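Local structure of endoglucanase (Clostridium thermocellum, 2YIK) at residues Ala192-Pro197 with Lys459-Ser464; Leu369-Trp372 with Gly376-Val379. The protein is a family 9 glycoside hydrolase, probably an endoglucanase that cleaves the beta-1,4 links of cellulose by way of its catalytic domain. All blocks are in the same frame, centred on the assembly; numbering follows the deposited sequence.

Contact 1 of 2, residues Ala192-Pro197 with Lys459-Ser464; sequences AFWGAP and KDANDS
The indole of Trp194 and the methyl group of Ala461 make the central contact between these two loops. Ala461 CB stands 3.7 Å from the centroid of the six-membered ring of Trp194 and 12° off its normal, which meets the geometry of a CH-pi contact over the face. The methyl faces the benzo half almost evenly: it is 3.7 Å from Trp194 CZ3 and 4.0 Å from Trp194 CZ2. Backbone atoms share the same face: Ala461 N lies 3.9 Å above the plane of the Trp194 ring over its centre, Asp460 C toward the rim. On the pyrrole side, Trp194 CD1 approaches Asp460 N at 3.6 Å. The indole reaches the second loop because Trp194 CG is anti to its own backbone N (chi1 -172°), with the CB atom already directed at 459-464.

The loop that offers this surface is folded on itself. Asp460 to Asp463 form a type I beta turn, and Asp460 OD1 accepts the backbone N-H of Asn462 at 2.8 Å in an Asx turn, the donor lying 41° out of the carboxylate plane. Outside the two loops, Trp194 and His451, the predicted active-site residue, pack their rings edge-to-face.

No hydrogen bond joins the two segments, and Trp194 O and Lys459 O, 3.5 Å apart, are both acceptors. Cohesion between them therefore comes from dispersion and CH-pi contact on the indole face, while the turn is held by bonds within 459-464 and the indole N-H is taken by Ser456 OG; Trp194 thus links the loop 459-464 to the surroundings of His451.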
loop_
_atom_site.group_PDB
_atom_site.type_symbol
_atom_site.label_atom_id
_atom_site.label_comp_id
_atom_site.label_asym_id
_atom_site.label_seq_id
_atom_site.Cartn_x
_atom_site.Cartn_y
_atom_site.Cartn_z
ATOM N N ALA A 192 15.589 18.194 0.647
ATOM C CA ALA A 192 16.331 19.436 0.417
ATOM C C ALA A 192 16.590 19.664 -1.071
ATOM O O ALA A 192 17.159 20.690 -1.453
ATOM C CB ALA A 192 17.662 19.409 1.176
ATOM N N PHE A 193 16.171 18.711 -1.904
ATOM C CA PHE A 193 16.367 18.817 -3.351
ATOM C C PHE A 193 15.056 18.671 -4.090
ATOM O O PHE A 193 14.105 18.094 -3.570
ATOM C CB PHE A 193 17.322 17.734 -3.863
ATOM C CG PHE A 193 18.619 17.661 -3.113
ATOM C CD1 PHE A 193 18.694 16.995 -1.897
ATOM C CD2 PHE A 193 19.764 18.272 -3.618
ATOM C CE1 PHE A 193 19.895 16.930 -1.186
ATOM C CE2 PHE A 193 20.971 18.216 -2.917
ATOM C CZ PHE A 193 21.035 17.543 -1.695
ATOM N N TRP A 194 15.018 19.210 -5.305
ATOM C CA TRP A 194 13.842 19.135 -6.156
ATOM C C TRP A 194 14.299 19.058 -7.604
ATOM O O TRP A 194 14.686 20.064 -8.197
ATOM C CB TRP A 194 12.937 20.360 -5.972
ATOM C CG TRP A 194 11.622 20.215 -6.689
ATOM C CD1 TRP A 194 11.394 20.344 -8.032
ATOM C CD2 TRP A 194 10.372 19.825 -6.108
ATOM N NE1 TRP A 194 10.083 20.053 -8.321
ATOM C CE2 TRP A 194 9.434 19.733 -7.160
ATOM C CE3 TRP A 194 9.957 19.543 -4.797
ATOM C CZ2 TRP A 194 8.101 19.362 -6.941
ATOM C CZ3 TRP A 194 8.631 19.177 -4.580
ATOM C CH2 TRP A 194 7.720 19.092 -5.649
ATOM N N GLY A 195 14.259 17.854 -8.165
ATOM C CA GLY A 195 14.662 17.658 -9.544
ATOM C C GLY A 195 14.231 16.284 -10.005
ATOM O O GLY A 195 13.629 15.530 -9.234
ATOM N N ALA A 196 14.525 15.947 -11.257
ATOM C CA ALA A 196 14.149 14.639 -11.782
ATOM C C ALA A 196 14.940 13.562 -11.037
ATOM O O ALA A 196 16.131 13.731 -10.763
ATOM C CB ALA A 196 14.440 14.577 -13.263
ATOM N N PRO A 197 14.286 12.444 -10.688
ATOM C CA PRO A 197 14.992 11.373 -9.970
ATOM C C PRO A 197 16.194 10.790 -10.729
ATOM O O PRO A 197 17.144 10.302 -10.112
ATOM C CB PRO A 197 13.889 10.343 -9.711
ATOM C CG PRO A 197 12.951 10.544 -10.870
ATOM C CD PRO A 197 12.896 12.055 -10.990
ATOM N N LYS A 459 12.545 22.974 -11.123
ATOM C CA LYS A 459 13.679 22.899 -10.199
ATOM C C LYS A 459 13.259 23.415 -8.832
ATOM O O LYS A 459 14.065 23.463 -7.904
ATOM C CB LYS A 459 14.848 23.773 -10.689
ATOM C CG LYS A 459 15.328 23.528 -12.118
ATOM C CD LYS A 459 16.423 24.546 -12.492
ATOM C CE LYS A 459 16.666 24.606 -14.005
ATOM N NZ LYS A 459 17.684 25.658 -14.377
ATOM N N ASP A 460 11.992 23.790 -8.707
ATOM C CA ASP A 460 11.493 24.359 -7.455
ATOM C C ASP A 460 9.980 24.163 -7.391
ATOM O O ASP A 460 9.277 24.466 -8.357
ATOM C CB ASP A 460 11.819 25.860 -7.448
ATOM C CG ASP A 460 11.622 26.511 -6.093
ATOM O OD1 ASP A 460 10.720 26.093 -5.333
ATOM O OD2 ASP A 460 12.368 27.468 -5.794
ATOM N N ALA A 461 9.477 23.669 -6.262
ATOM C CA ALA A 461 8.037 23.460 -6.111
ATOM C C ALA A 461 7.277 24.789 -6.162
ATOM O O ALA A 461 6.108 24.835 -6.551
ATOM C CB ALA A 461 7.742 22.752 -4.789
ATOM N N ASN A 462 7.948 25.868 -5.768
ATOM C CA ASN A 462 7.331 27.195 -5.749
ATOM C C ASN A 462 7.152 27.806 -7.129
ATOM O O ASN A 462 6.421 28.785 -7.282
ATOM C CB ASN A 462 8.157 28.143 -4.883
ATOM C CG ASN A 462 8.110 27.776 -3.418
ATOM O OD1 ASN A 462 9.146 27.698 -2.756
ATOM N ND2 ASN A 462 6.905 27.551 -2.898
ATOM N N ASP A 463 7.829 27.239 -8.126
ATOM C CA ASP A 463 7.721 27.719 -9.503
ATOM C C ASP A 463 6.308 27.366 -9.969
ATOM O O ASP A 463 5.915 26.196 -9.952
ATOM C CB ASP A 463 8.763 27.019 -10.377
ATOM C CG ASP A 463 8.648 27.386 -11.841
ATOM O OD1 ASP A 463 7.619 27.973 -12.242
ATOM O OD2 ASP A 463 9.589 27.071 -12.600
ATOM N N SER A 464 5.550 28.368 -10.405
ATOM C CA SER A 464 4.164 28.152 -10.818
ATOM C C SER A 464 3.899 27.734 -12.257
ATOM O O SER A 464 2.746 27.703 -12.689
ATOM C CB SER A 464 3.339 29.403 -10.507
ATOM O OG SER A 464 3.928 30.556 -11.093
#

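Contact 2 of 2, residues Leu369-Trp372 with Gly376-Val379; sequences LDKW and GITV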
loop_
_atom_site.group_PDB
_atom_site.type_symbol
_atom_site.label_atom_id
_atom_site.label_comp_id
_atom_site.label_asym_id
_atom_site.label_seq_id
_atom_site.Cartn_x
_atom_site.Cartn_y
_atom_site.Cartn_z
ATOM N N LEU A 369 -18.473 0.625 8.366
ATOM C CA LEU A 369 -19.202 1.094 7.199
ATOM C C LEU A 369 -20.456 1.896 7.530
ATOM O O LEU A 369 -20.784 2.842 6.818
ATOM C CB LEU A 369 -19.536 -0.091 6.284
ATOM C CG LEU A 369 -18.311 -0.686 5.580
ATOM C CD1 LEU A 369 -18.713 -1.932 4.803
ATOM C CD2 LEU A 369 -17.698 0.352 4.642
ATOM N N ASP A 370 -21.162 1.523 8.594
ATOM C CA ASP A 370 -22.354 2.279 8.985
ATOM C C ASP A 370 -21.891 3.668 9.402
ATOM O O ASP A 370 -22.569 4.665 9.163
ATOM C CB ASP A 370 -23.073 1.637 10.175
ATOM C CG ASP A 370 -23.870 0.403 9.787
ATOM O OD1 ASP A 370 -24.232 0.264 8.598
ATOM O OD2 ASP A 370 -24.147 -0.422 10.682
ATOM N N LYS A 371 -20.716 3.714 10.018
ATOM C CA LYS A 371 -20.147 4.962 10.491
ATOM C C LYS A 371 -19.774 5.866 9.320
ATOM O O LYS A 371 -20.153 7.042 9.296
ATOM C CB LYS A 371 -18.922 4.670 11.366
ATOM C CG LYS A 371 -18.523 5.814 12.296
ATOM C CD LYS A 371 -17.374 5.440 13.227
ATOM C CE LYS A 371 -17.803 4.417 14.266
ATOM N NZ LYS A 371 -16.764 4.241 15.316
ATOM N N TRP A 372 -19.039 5.317 8.351
ATOM C CA TRP A 372 -18.605 6.075 7.177
ATOM C C TRP A 372 -19.707 6.445 6.181
ATOM O O TRP A 372 -19.741 7.560 5.667
ATOM C CB TRP A 372 -17.497 5.315 6.427
ATOM C CG TRP A 372 -16.118 5.578 6.966
ATOM C CD1 TRP A 372 -15.542 5.020 8.079
ATOM C CD2 TRP A 372 -15.165 6.514 6.448
ATOM N NE1 TRP A 372 -14.293 5.552 8.281
ATOM C CE2 TRP A 372 -14.035 6.466 7.297
ATOM C CE3 TRP A 372 -15.153 7.379 5.347
ATOM C CZ2 TRP A 372 -12.907 7.266 7.079
ATOM C CZ3 TRP A 372 -14.030 8.172 5.131
ATOM C CH2 TRP A 372 -12.921 8.104 5.993
ATOM N N GLY A 376 -21.738 9.018 10.440
ATOM C CA GLY A 376 -20.900 9.022 11.624
ATOM C C GLY A 376 -19.659 9.877 11.438
ATOM O O GLY A 376 -19.242 10.590 12.355
ATOM N N ILE A 377 -19.052 9.792 10.259
ATOM C CA ILE A 377 -17.862 10.568 9.955
ATOM C C ILE A 377 -18.293 11.854 9.257
ATOM O O ILE A 377 -19.205 11.848 8.434
ATOM C CB ILE A 377 -16.887 9.802 9.027
ATOM C CG1 ILE A 377 -16.399 8.518 9.699
ATOM C CG2 ILE A 377 -15.649 10.640 8.776
ATOM C CD1 ILE A 377 -17.481 7.537 9.887
ATOM N N THR A 378 -17.632 12.947 9.616
ATOM C CA THR A 378 -17.899 14.271 9.072
ATOM C C THR A 378 -18.053 14.320 7.554
ATOM O O THR A 378 -17.212 13.798 6.822
ATOM C CB THR A 378 -16.755 15.245 9.443
ATOM O OG1 THR A 378 -16.791 15.525 10.846
ATOM C CG2 THR A 378 -16.893 16.547 8.688
ATOM N N VAL A 379 -19.128 14.927 7.069
ATOM C CA VAL A 379 -19.259 15.064 5.625
ATOM C C VAL A 379 -19.353 16.555 5.306
ATOM O O VAL A 379 -20.033 17.315 5.997
ATOM C CB VAL A 379 -20.451 14.237 5.034
ATOM C CG1 VAL A 379 -21.243 13.582 6.151
ATOM C CG2 VAL A 379 -21.307 15.100 4.128
HETATM O O HOH W 1 -20.680 9.755 7.197
#
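Ile377 lays its CG1 over the pyrrole half of Trp372, just past the end of the helical turn that carries the indole. Ile377 CG1 is 3.8 Å from the centroid of the five-membered ring of Trp372 and only 3° off its normal, so the CH-pi contact is made over the face. The branch gets there because CG1 is anti to the carbonyl carbon of Ile377 (chi1 -62°). This overlap of CG1 with the ring is the close-packed part; the position of Ile377 CD1, modelled too near the main chain of Lys371, is doubtful.

Beside it, Lys371 O takes the N-H of Ile377, with Ile377 N at 3.1 Å from Lys371 O and an angle of 141° at the hydrogen. Gly376 N, 2.8 Å from Lys371 O, bonds to it more weakly. Both bonds share Lys371 O, whose position is less sure.

The other side is looser. A water lies within hydrogen-bonding distance of Trp372 O and Ile377 O, 2.8 Å from each, and can donate to either, bridging the two backbones where they do not bond directly. Gly376 is exposed, and the end of the Lys371 side chain turns away, where NZ bonds Pro312 O.

Trp372 itself is buried: its indole also touches Tyr395 and Ala399 of helix 392-408 and Trp420 of helix 416-428, with Val385 of the following loop against both Trp372 and Ile377. Trp372 thus packs the end of helix 363-373 against helices 392-408 and 416-428, while Ile377 joins the exit loop to Val385.

Overall arrangement
From the N terminus, the chain first meets contact 1 at residues 192-197, in the loop between helix 187-190 and strand 206-209. It then runs through a stretch about half helical, within which contact 2 forms and closes at short range: only three residues separate 369-372, on helix 363-373, from 376-379 in its exit loop. Contact 1 closes much later, when 459-464, after helix 453-456, returns to the first loop across 261 intervening residues. The small loop therefore lies wholly within the large one, without crossing. Their centres are 38 Å apart and their nearest atoms about 26 Å apart: contact 1 joins distant loops near the predicted active site, contact 2 finishes one helix.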